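Local coordinates for surface-associated protein CshA (Streptococcus gordonii, PDB 5L2D), which binds host fibronectin as a cell-wall-anchored streptococcal adhesin, this chain being its non-repetitive domain 2, at residues A[27-32]-A[43-48]; A[37-42]-A[104-109]; A[53-58]-A[146-151]; A[59-64]-A[141-146]. One frame throughout, in Å; residues are numbered along the deposited sequence.

Interaction 1 (A[27-32]-A[43-48])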
# COMPACT_ATOMS: atom_id res chain seq x y z
N THR A 27 19.06 -8.76 4.17
CA THR A 27 18.69 -9.82 5.08
C THR A 27 19.37 -9.81 6.43
O THR A 27 18.96 -10.50 7.34
CB THR A 27 19.00 -11.17 4.46
OG1 THR A 27 19.94 -10.97 3.41
CG2 THR A 27 17.78 -11.76 3.90
N ALA A 28 20.43 -9.04 6.56
CA ALA A 28 21.13 -8.98 7.83
C ALA A 28 20.31 -8.20 8.81
O ALA A 28 20.50 -8.29 10.00
CB ALA A 28 22.48 -8.33 7.65
N SER A 29 19.37 -7.42 8.31
CA SER A 29 18.54 -6.63 9.16
C SER A 29 17.19 -7.27 9.33
O SER A 29 16.42 -6.86 10.15
CB SER A 29 18.38 -5.24 8.58
OG SER A 29 19.60 -4.79 8.05
N MET A 30 16.92 -8.30 8.54
CA MET A 30 15.65 -8.98 8.63
C MET A 30 15.69 -10.23 9.46
O MET A 30 16.69 -10.88 9.58
CB MET A 30 15.15 -9.34 7.25
CG MET A 30 15.32 -8.24 6.24
SD MET A 30 13.87 -7.23 6.10
CE MET A 30 12.59 -8.39 6.41
N LYS A 31 14.56 -10.55 10.05
CA LYS A 31 14.42 -11.74 10.87
C LYS A 31 13.03 -12.30 10.71
O LYS A 31 12.10 -11.57 10.45
CB LYS A 31 14.66 -11.44 12.33
CG LYS A 31 16.09 -11.08 12.68
CD LYS A 31 16.34 -11.18 14.18
CE LYS A 31 16.83 -12.56 14.60
NZ LYS A 31 18.32 -12.62 14.47
N ASN A 32 12.91 -13.60 10.86
CA ASN A 32 11.64 -14.28 10.81
C ASN A 32 10.95 -14.23 9.40
O ASN A 32 9.72 -14.07 9.25
CB ASN A 32 10.78 -13.69 11.93
CG ASN A 32 9.91 -14.72 12.58
OD1 ASN A 32 10.30 -15.87 12.67
ND2 ASN A 32 8.73 -14.33 13.03
N THR A 43 7.36 -11.55 10.72
CA THR A 43 8.56 -11.06 10.06
C THR A 43 8.92 -9.61 10.44
O THR A 43 8.05 -8.75 10.47
CB THR A 43 8.34 -11.12 8.55
OG1 THR A 43 8.25 -12.50 8.11
CG2 THR A 43 9.45 -10.42 7.82
N VAL A 44 10.21 -9.36 10.67
CA VAL A 44 10.73 -8.17 11.36
C VAL A 44 11.93 -7.60 10.66
O VAL A 44 12.92 -8.30 10.46
CB VAL A 44 11.31 -8.50 12.79
CG1 VAL A 44 12.27 -7.42 13.27
CG2 VAL A 44 10.24 -8.66 13.85
N PHE A 45 11.89 -6.30 10.40
CA PHE A 45 13.05 -5.53 9.95
C PHE A 45 13.54 -4.64 11.10
O PHE A 45 12.76 -3.88 11.63
CB PHE A 45 12.65 -4.64 8.75
CG PHE A 45 13.65 -3.56 8.41
CD1 PHE A 45 14.73 -3.83 7.58
CD2 PHE A 45 13.51 -2.27 8.90
CE1 PHE A 45 15.65 -2.84 7.26
CE2 PHE A 45 14.41 -1.26 8.57
CZ PHE A 45 15.49 -1.56 7.76
N LYS A 46 14.82 -4.68 11.44
CA LYS A 46 15.33 -3.89 12.57
C LYS A 46 16.72 -3.36 12.26
O LYS A 46 17.62 -4.15 11.94
CB LYS A 46 15.30 -4.72 13.83
CG LYS A 46 15.54 -3.93 15.09
CD LYS A 46 16.84 -4.38 15.77
CE LYS A 46 16.89 -4.08 17.28
NZ LYS A 46 15.85 -4.79 18.09
N LYS A 47 16.89 -2.04 12.30
CA LYS A 47 18.14 -1.44 11.87
C LYS A 47 18.42 -0.11 12.52
O LYS A 47 17.50 0.71 12.68
CB LYS A 47 18.14 -1.25 10.35
CG LYS A 47 19.46 -0.77 9.73
CD LYS A 47 19.26 -0.40 8.27
CE LYS A 47 20.41 -0.79 7.36
NZ LYS A 47 21.55 0.15 7.54
N GLU A 48 19.69 0.11 12.84
CA GLU A 48 20.14 1.39 13.39
C GLU A 48 20.24 2.38 12.23
O GLU A 48 21.17 2.37 11.47
CB GLU A 48 21.46 1.26 14.17
CG GLU A 48 22.06 2.60 14.67
CD GLU A 48 22.87 2.50 15.97
OE1 GLU A 48 23.46 3.53 16.39
OE2 GLU A 48 22.92 1.42 16.59
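Met30 sets its sulfur against the rim of the Phe45 ring, with SD 3.8 Å from Phe45 CD1 and lying 80° off the ring normal, an edge-on Met-aromatic contact. The flexible thioether suits this place because its chain, bent at chi2 and chi3, can fold back along the neighbouring strand. That fold also carries Met30 CE to 4.0 Å from Thr43 CG2. The same ring receives Ser29, whose CB stands 3.9 Å from Phe45 CE1. Ser29 is small enough to lie close against the phenyl group, and its hydroxyl is bonded to Asp26. This is the tightly packed side, where Ser29, Met30 and Phe45 are buried and Val22 and Phe39 add to the apolar cluster.

On the other side lie Lys31 and Val44. They meet loosely, with Lys31 CB 4.5 Å from Val44 CB, and beyond that the exposed lysine chain leads away from the partner strand, a place that suits its charge. Lys46 likewise leads its ammonium end outward.

Backbone bonds hold the two strands in register: Lys31 N donates to Val44 O at 2.8 Å, Val44 N returns a bond to Lys31 O at 2.9 Å, and Lys46 N reaches Ser29 O at 3.0 Å. A very short strand, 30-31, is thereby added beside strand 44-50, an antiparallel pairing at the margin of a larger antiparallel beta sheet.

Interaction 2 (A[37-42]-A[104-109])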
# COMPACT_ATOMS: atom_id res chain seq x y z
N GLY A 37 11.50 -16.94 1.64
CA GLY A 37 12.32 -15.74 1.85
C GLY A 37 11.55 -14.42 1.84
O GLY A 37 12.15 -13.34 1.85
N GLY A 38 10.23 -14.50 1.80
CA GLY A 38 9.41 -13.31 1.82
C GLY A 38 8.84 -13.04 3.19
O GLY A 38 9.31 -13.55 4.20
N PHE A 39 7.78 -12.24 3.22
CA PHE A 39 7.26 -11.65 4.44
C PHE A 39 6.04 -12.39 4.88
O PHE A 39 5.19 -12.73 4.07
CB PHE A 39 6.87 -10.19 4.20
CG PHE A 39 8.03 -9.25 4.01
CD1 PHE A 39 9.23 -9.68 3.46
CD2 PHE A 39 7.90 -7.94 4.35
CE1 PHE A 39 10.29 -8.80 3.28
CE2 PHE A 39 8.95 -7.06 4.17
CZ PHE A 39 10.15 -7.49 3.64
N LYS A 40 5.95 -12.63 6.17
CA LYS A 40 4.76 -13.22 6.76
C LYS A 40 4.48 -12.46 8.01
O LYS A 40 5.25 -11.54 8.38
CB LYS A 40 4.97 -14.70 7.11
CG LYS A 40 6.12 -14.99 8.07
CD LYS A 40 6.29 -16.49 8.31
CE LYS A 40 7.72 -16.88 8.72
NZ LYS A 40 8.02 -16.42 10.09
N VAL A 41 3.40 -12.83 8.68
CA VAL A 41 3.09 -12.16 9.92
C VAL A 41 4.18 -12.60 10.86
O VAL A 41 4.43 -13.80 11.00
CB VAL A 41 1.72 -12.55 10.50
CG1 VAL A 41 1.44 -11.72 11.74
CG2 VAL A 41 0.61 -12.35 9.48
N GLY A 42 4.84 -11.62 11.47
CA GLY A 42 5.81 -11.87 12.52
C GLY A 42 7.19 -11.57 12.04
O GLY A 42 8.10 -11.37 12.88
N PRO A 104 2.63 -15.80 -4.67
CA PRO A 104 3.92 -15.78 -3.95
C PRO A 104 3.96 -14.77 -2.80
O PRO A 104 3.21 -13.80 -2.80
CB PRO A 104 4.95 -15.40 -5.03
CG PRO A 104 4.18 -14.94 -6.22
CD PRO A 104 2.77 -15.46 -6.09
N SER A 105 4.85 -15.03 -1.84
CA SER A 105 5.04 -14.18 -0.67
C SER A 105 5.50 -12.79 -1.10
O SER A 105 6.22 -12.67 -2.11
CB SER A 105 6.11 -14.79 0.28
OG SER A 105 5.83 -16.15 0.64
N VAL A 106 5.11 -11.74 -0.36
CA VAL A 106 5.64 -10.41 -0.69
C VAL A 106 7.10 -10.37 -0.19
O VAL A 106 7.44 -11.14 0.69
CB VAL A 106 4.78 -9.20 -0.17
CG1 VAL A 106 3.34 -9.60 0.16
CG2 VAL A 106 5.42 -8.47 0.99
N THR A 107 7.95 -9.49 -0.75
CA THR A 107 9.38 -9.54 -0.46
C THR A 107 10.14 -8.36 -1.03
O THR A 107 9.65 -7.66 -1.91
CB THR A 107 10.04 -10.82 -1.04
OG1 THR A 107 11.47 -10.76 -0.90
CG2 THR A 107 9.67 -11.00 -2.54
N GLY A 108 11.36 -8.19 -0.53
CA GLY A 108 12.31 -7.25 -1.11
C GLY A 108 13.26 -7.95 -2.07
O GLY A 108 13.25 -7.67 -3.28
N ARG A 109 14.02 -8.91 -1.50
CA ARG A 109 15.27 -9.50 -2.06
C ARG A 109 15.49 -9.40 -3.58
O ARG A 109 15.09 -10.28 -4.33
CB ARG A 109 15.41 -10.97 -1.60
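Phe39 N donates to Val106 O across 2.8 Å, and the amide nitrogen stands nearly in line with the carbonyl bond. Neither chain is regular strand here, so this backbone bond acts as a pin between two loops that run almost at right angles.

Gly38 lets the pin close. Lacking a side chain, it allows the two backbones to draw close and can settle against two beta carbons, with Gly38 CA 3.9 Å from Ser105 CB and 3.8 Å from Thr107 CB. Gly37 before it has a positive phi of 73°, a conformation glycine adopts easily.

Phe39 supplies the apolar part. Its CG lies beside the backbone N (chi1 -72°), which swings the ring back along the backbone of 106-108; Phe39 CE1 comes to 3.9 Å from Thr107 CA and 4.0 Å from Gly108 N. Val106 meets the base of this side chain crosswise, CG2 to Phe39 CB at 3.9 Å, a compact branched residue that packs against the root of the ring. Ser105 keeps its polar end occupied outside the contact, its OG bonded to Asp34, while its backbone N is bonded to Gln36.

Around the junction, both Phe39 and Val106 rest on Ile131 of strand 131-132, and Thr107 shares a backbone bond with Ile132. Val106 reaches on to Trp140 and Ile142 of strand 138-150, and at the far end of loop 37-42, Gly42 is tied by its backbone to Val59 of strand 53-61.

Interaction 3 (A[53-58]-A[146-151])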
# COMPACT_ATOMS: atom_id res chain seq x y z
N TYR A 53 19.63 5.62 16.89
CA TYR A 53 18.25 5.53 16.44
C TYR A 53 17.93 4.18 15.76
O TYR A 53 18.44 3.86 14.70
CB TYR A 53 17.99 6.70 15.51
CG TYR A 53 16.53 7.08 15.36
CD1 TYR A 53 15.66 6.26 14.66
CD2 TYR A 53 16.03 8.26 15.87
CE1 TYR A 53 14.33 6.62 14.47
CE2 TYR A 53 14.70 8.62 15.71
CZ TYR A 53 13.86 7.79 14.99
OH TYR A 53 12.54 8.12 14.81
N VAL A 54 17.05 3.40 16.39
CA VAL A 54 16.67 2.09 15.90
C VAL A 54 15.17 2.03 15.55
O VAL A 54 14.31 2.40 16.35
CB VAL A 54 16.95 1.02 16.98
CG1 VAL A 54 16.44 -0.33 16.55
CG2 VAL A 54 18.44 0.93 17.26
N VAL A 55 14.87 1.54 14.35
CA VAL A 55 13.49 1.40 13.89
C VAL A 55 13.25 -0.04 13.78
O VAL A 55 14.14 -0.80 13.42
CB VAL A 55 13.21 2.05 12.51
CG1 VAL A 55 13.47 3.54 12.54
CG2 VAL A 55 14.10 1.48 11.45
N THR A 56 12.04 -0.44 14.12
CA THR A 56 11.65 -1.83 14.04
C THR A 56 10.30 -1.87 13.32
O THR A 56 9.32 -1.26 13.76
CB THR A 56 11.54 -2.46 15.44
OG1 THR A 56 12.78 -2.34 16.16
CG2 THR A 56 11.17 -3.93 15.32
N LEU A 57 10.28 -2.57 12.20
CA LEU A 57 9.07 -2.81 11.43
C LEU A 57 8.75 -4.26 11.53
O LEU A 57 9.59 -5.09 11.16
CB LEU A 57 9.28 -2.48 9.94
CG LEU A 57 9.08 -1.01 9.57
CD1 LEU A 57 9.47 -0.78 8.13
CD2 LEU A 57 7.64 -0.58 9.74
N THR A 58 7.52 -4.56 11.97
CA THR A 58 7.08 -5.94 12.13
C THR A 58 5.73 -6.12 11.44
O THR A 58 4.80 -5.35 11.71
CB THR A 58 6.89 -6.34 13.61
OG1 THR A 58 7.98 -5.85 14.42
CG2 THR A 58 6.74 -7.86 13.73
N VAL A 146 5.07 -0.22 13.80
CA VAL A 146 6.22 0.69 13.68
C VAL A 146 6.70 1.17 15.06
O VAL A 146 5.93 1.71 15.86
CB VAL A 146 5.84 1.94 12.89
CG1 VAL A 146 7.07 2.79 12.62
CG2 VAL A 146 5.16 1.55 11.61
N GLU A 147 7.99 1.00 15.30
CA GLU A 147 8.58 1.36 16.56
C GLU A 147 9.90 2.03 16.28
O GLU A 147 10.56 1.76 15.26
CB GLU A 147 8.84 0.15 17.45
CG GLU A 147 7.69 -0.86 17.55
CD GLU A 147 8.03 -2.04 18.47
OE1 GLU A 147 9.01 -2.77 18.20
OE2 GLU A 147 7.32 -2.24 19.48
N ALA A 148 10.29 2.88 17.20
CA ALA A 148 11.50 3.62 17.05
C ALA A 148 12.05 4.01 18.43
O ALA A 148 11.31 4.35 19.35
CB ALA A 148 11.25 4.83 16.17
N THR A 149 13.37 3.99 18.51
CA THR A 149 14.12 4.12 19.72
C THR A 149 15.21 5.14 19.56
O THR A 149 15.83 5.24 18.52
CB THR A 149 14.75 2.77 20.03
OG1 THR A 149 14.04 2.24 21.12
CG2 THR A 149 16.35 2.83 20.30
N TYR A 150 15.46 5.89 20.61
CA TYR A 150 16.64 6.71 20.63
C TYR A 150 17.36 6.42 21.95
O TYR A 150 16.76 6.51 23.06
CB TYR A 150 16.32 8.20 20.45
CG TYR A 150 17.59 9.01 20.40
CD1 TYR A 150 18.53 8.80 19.38
CD2 TYR A 150 17.90 9.93 21.38
CE1 TYR A 150 19.72 9.50 19.35
CE2 TYR A 150 19.08 10.65 21.34
CZ TYR A 150 19.98 10.41 20.33
OH TYR A 150 21.16 11.09 20.30
N ARG A 151 18.61 6.00 21.81
CA ARG A 151 19.45 5.63 22.95
C ARG A 151 18.71 4.67 23.89
O ARG A 151 18.89 4.67 25.09
CB ARG A 151 19.94 6.88 23.65
CG ARG A 151 20.69 7.78 22.68
CD ARG A 151 21.38 8.96 23.33
NE ARG A 151 21.85 8.53 24.63
CZ ARG A 151 22.04 9.33 25.67
NH1 ARG A 151 21.85 10.63 25.55
NH2 ARG A 151 22.45 8.81 26.82
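With CG anti to the backbone N (chi1 -158°), Tyr53 extends its ring across strand 146-150, so that the carbonyl of Thr149 lies under one ring face, O 3.7 Å from Tyr53 CG and offset toward the rim. These are two long antiparallel strands at the heart of a beta sheet, their short segments running at 166° to each other.

From Thr149 the ring reaches diagonally to Ala148, Tyr53 CE1 to Ala148 CB 3.9 Å; the small methyl leaves room for so broad a neighbour. Farther along this face Leu57 and Val146 lie side by side, CD2 to CG2 3.8 Å. It is an apolar face, and the second subunit packs on it, with its Phe282 against Val55 and its Met280 against Leu57.

The other face is more mixed. Val54 and Thr149 point the same way, the valine CB 3.8 Å from Thr149 CG2, two beta-branched residues well suited to extended backbone. Glu147 runs beside Thr56 with an extended chain, and its carboxylate forms a salt bridge with Lys145 on the same strand.

Paired backbone bonds bind Val54 to Thr149: Thr149 N to Val54 O is 2.8 Å, and Val54 N to Thr149 O is 3.1 Å. The next such pair joins Thr56 to Glu147, with Thr56 N 2.9 Å from Glu147 O.

Interaction 4 (A[59-64]-A[141-146])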
# COMPACT_ATOMS: atom_id res chain seq x y z
N VAL A 59 5.61 -7.15 10.60
CA VAL A 59 4.37 -7.34 9.84
C VAL A 59 3.30 -7.84 10.74
O VAL A 59 3.45 -8.90 11.36
CB VAL A 59 4.50 -8.42 8.75
CG1 VAL A 59 3.19 -8.58 8.00
CG2 VAL A 59 5.58 -8.06 7.77
N THR A 60 2.19 -7.12 10.82
CA THR A 60 1.10 -7.60 11.68
C THR A 60 -0.01 -8.24 10.91
O THR A 60 -0.86 -8.85 11.50
CB THR A 60 0.45 -6.48 12.51
OG1 THR A 60 -0.25 -5.58 11.65
CG2 THR A 60 1.49 -5.72 13.26
N GLU A 61 -0.04 -8.04 9.60
CA GLU A 61 -1.17 -8.51 8.82
C GLU A 61 -0.89 -8.57 7.33
O GLU A 61 -0.17 -7.74 6.76
CB GLU A 61 -2.40 -7.63 9.08
CG GLU A 61 -3.66 -8.30 8.58
CD GLU A 61 -4.94 -7.74 9.17
OE1 GLU A 61 -5.23 -6.55 8.91
OE2 GLU A 61 -5.68 -8.49 9.85
N LEU A 62 -1.45 -9.59 6.70
CA LEU A 62 -1.45 -9.72 5.24
C LEU A 62 -2.88 -9.91 4.70
O LEU A 62 -3.30 -11.01 4.43
CB LEU A 62 -0.57 -10.89 4.82
CG LEU A 62 0.93 -10.69 5.04
CD1 LEU A 62 1.71 -11.99 4.91
CD2 LEU A 62 1.48 -9.66 4.07
N LYS A 63 -3.63 -8.82 4.56
CA LYS A 63 -4.94 -8.91 3.97
C LYS A 63 -5.14 -7.72 3.05
O LYS A 63 -4.49 -6.69 3.22
CB LYS A 63 -6.01 -8.88 5.03
CG LYS A 63 -6.06 -10.08 5.96
CD LYS A 63 -7.21 -9.88 6.95
CE LYS A 63 -7.54 -11.15 7.74
NZ LYS A 63 -7.90 -12.31 6.87
N PRO A 64 -6.06 -7.87 2.08
CA PRO A 64 -6.40 -6.84 1.12
C PRO A 64 -7.38 -5.83 1.64
O PRO A 64 -8.05 -6.09 2.64
CB PRO A 64 -7.07 -7.63 0.01
CG PRO A 64 -7.75 -8.73 0.75
CD PRO A 64 -6.68 -9.15 1.71
N GLY A 141 -2.66 -6.76 0.43
CA GLY A 141 -2.30 -5.71 1.37
C GLY A 141 -1.44 -6.20 2.53
O GLY A 141 -1.37 -7.39 2.82
N ILE A 142 -0.78 -5.24 3.16
CA ILE A 142 0.12 -5.50 4.26
C ILE A 142 0.03 -4.39 5.36
O ILE A 142 -0.15 -3.21 5.05
CB ILE A 142 1.56 -5.67 3.72
CG1 ILE A 142 2.45 -6.37 4.73
CG2 ILE A 142 2.19 -4.33 3.40
CD1 ILE A 142 3.86 -6.62 4.23
N LYS A 143 0.15 -4.78 6.63
CA LYS A 143 0.28 -3.81 7.71
C LYS A 143 1.51 -4.09 8.51
O LYS A 143 1.86 -5.25 8.81
CB LYS A 143 -0.91 -3.83 8.67
CG LYS A 143 -2.16 -3.14 8.14
CD LYS A 143 -2.83 -2.27 9.20
CE LYS A 143 -3.66 -3.09 10.17
NZ LYS A 143 -4.51 -4.13 9.54
N PHE A 144 2.13 -3.00 8.92
CA PHE A 144 3.29 -3.04 9.76
C PHE A 144 3.06 -2.35 11.09
O PHE A 144 2.45 -1.29 11.14
CB PHE A 144 4.39 -2.27 9.08
CG PHE A 144 4.99 -2.97 7.93
CD1 PHE A 144 5.98 -3.92 8.14
CD2 PHE A 144 4.59 -2.67 6.64
CE1 PHE A 144 6.56 -4.57 7.07
CE2 PHE A 144 5.15 -3.32 5.57
CZ PHE A 144 6.13 -4.27 5.78
N LYS A 145 3.64 -2.93 12.15
CA LYS A 145 3.85 -2.25 13.42
C LYS A 145 5.07 -1.43 13.27
O LYS A 145 6.03 -1.90 12.69
CB LYS A 145 4.12 -3.29 14.49
CG LYS A 145 4.21 -2.81 15.92
CD LYS A 145 3.74 -3.93 16.86
CE LYS A 145 3.88 -3.56 18.32
NZ LYS A 145 5.22 -3.99 18.81
N VAL A 146 5.07 -0.22 13.80
CA VAL A 146 6.22 0.69 13.68
C VAL A 146 6.70 1.17 15.06
O VAL A 146 5.93 1.71 15.86
CB VAL A 146 5.84 1.94 12.89
CG1 VAL A 146 7.07 2.79 12.62
CG2 VAL A 146 5.16 1.55 11.61
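Glu61 and Lys143 lie side by side and point the same way, but their chains have different shapes: the glutamate runs out straight, while the lysine is bent at every torsion beyond chi1 and curls back to it. That curl joins Lys143 NZ to Glu61 OE1 in a salt bridge of 2.6 Å, a pairing of opposite charges that suits this partly exposed face.

Thr60 stands next to them, crosswise to Lys145. Its OG1 sits between the backbone N and the carbonyl carbon (chi1 68°), 3.5 Å from Lys143 CB, and is hydrogen-bonded to Glu265 of the second subunit. The methyl, beside the backbone N and anti to the carbonyl carbon, reaches Lys145, CG2 to CB 3.8 Å.

Thr60 and Glu61 both face Lys143, making a classic beta bulge in the antiparallel pairing of strands 53-61 and 138-150. Lys143 O takes a bond from Thr60 N at 2.8 Å and a weak one from Glu61 N, and Lys143 N donates to Glu61 O at 3.0 Å.

On the opposite face the side chains are apolar. Val59 spreads its two methyls between neighbours: CG2 touches the Phe144 ring at CE1, 3.7 Å away, and CG1 touches Ile142, whose side chain crosses that of Val59 at about a right angle. Leu62 instead lies alongside Ile142, CD2 to CG1 3.5 Å, its branched end turned toward the neighbouring strand. Gly141, without a side chain, lets the backbone of Lys63 and Pro64 draw close. Residues 141-144 also pair in an antiparallel ladder with a strand of the second subunit, whose Phe268 packs on Ile142 and Met280 on Phe144.

Overall arrangement
From the N terminus, interaction 1 closes a short loop by laying 27-32 against 43-48. Interaction 2 crosses it: residues 37-42 start inside that loop, yet their partner 104-109 lies much farther along, so the loop is fastened to a distant part of the chain. The chain runs on through strand 44-50 and turns into its partner, strand 53-61, which carries interactions 3 and 4. Both join it to strand 138-150; interaction 4 closes within the larger loop spanned by interaction 3, and they share Val146. Interaction 2 crosses both as well. Together they bind one continuous antiparallel sheet, its flanking loops, and, through interactions 3 and 4, the second subunit.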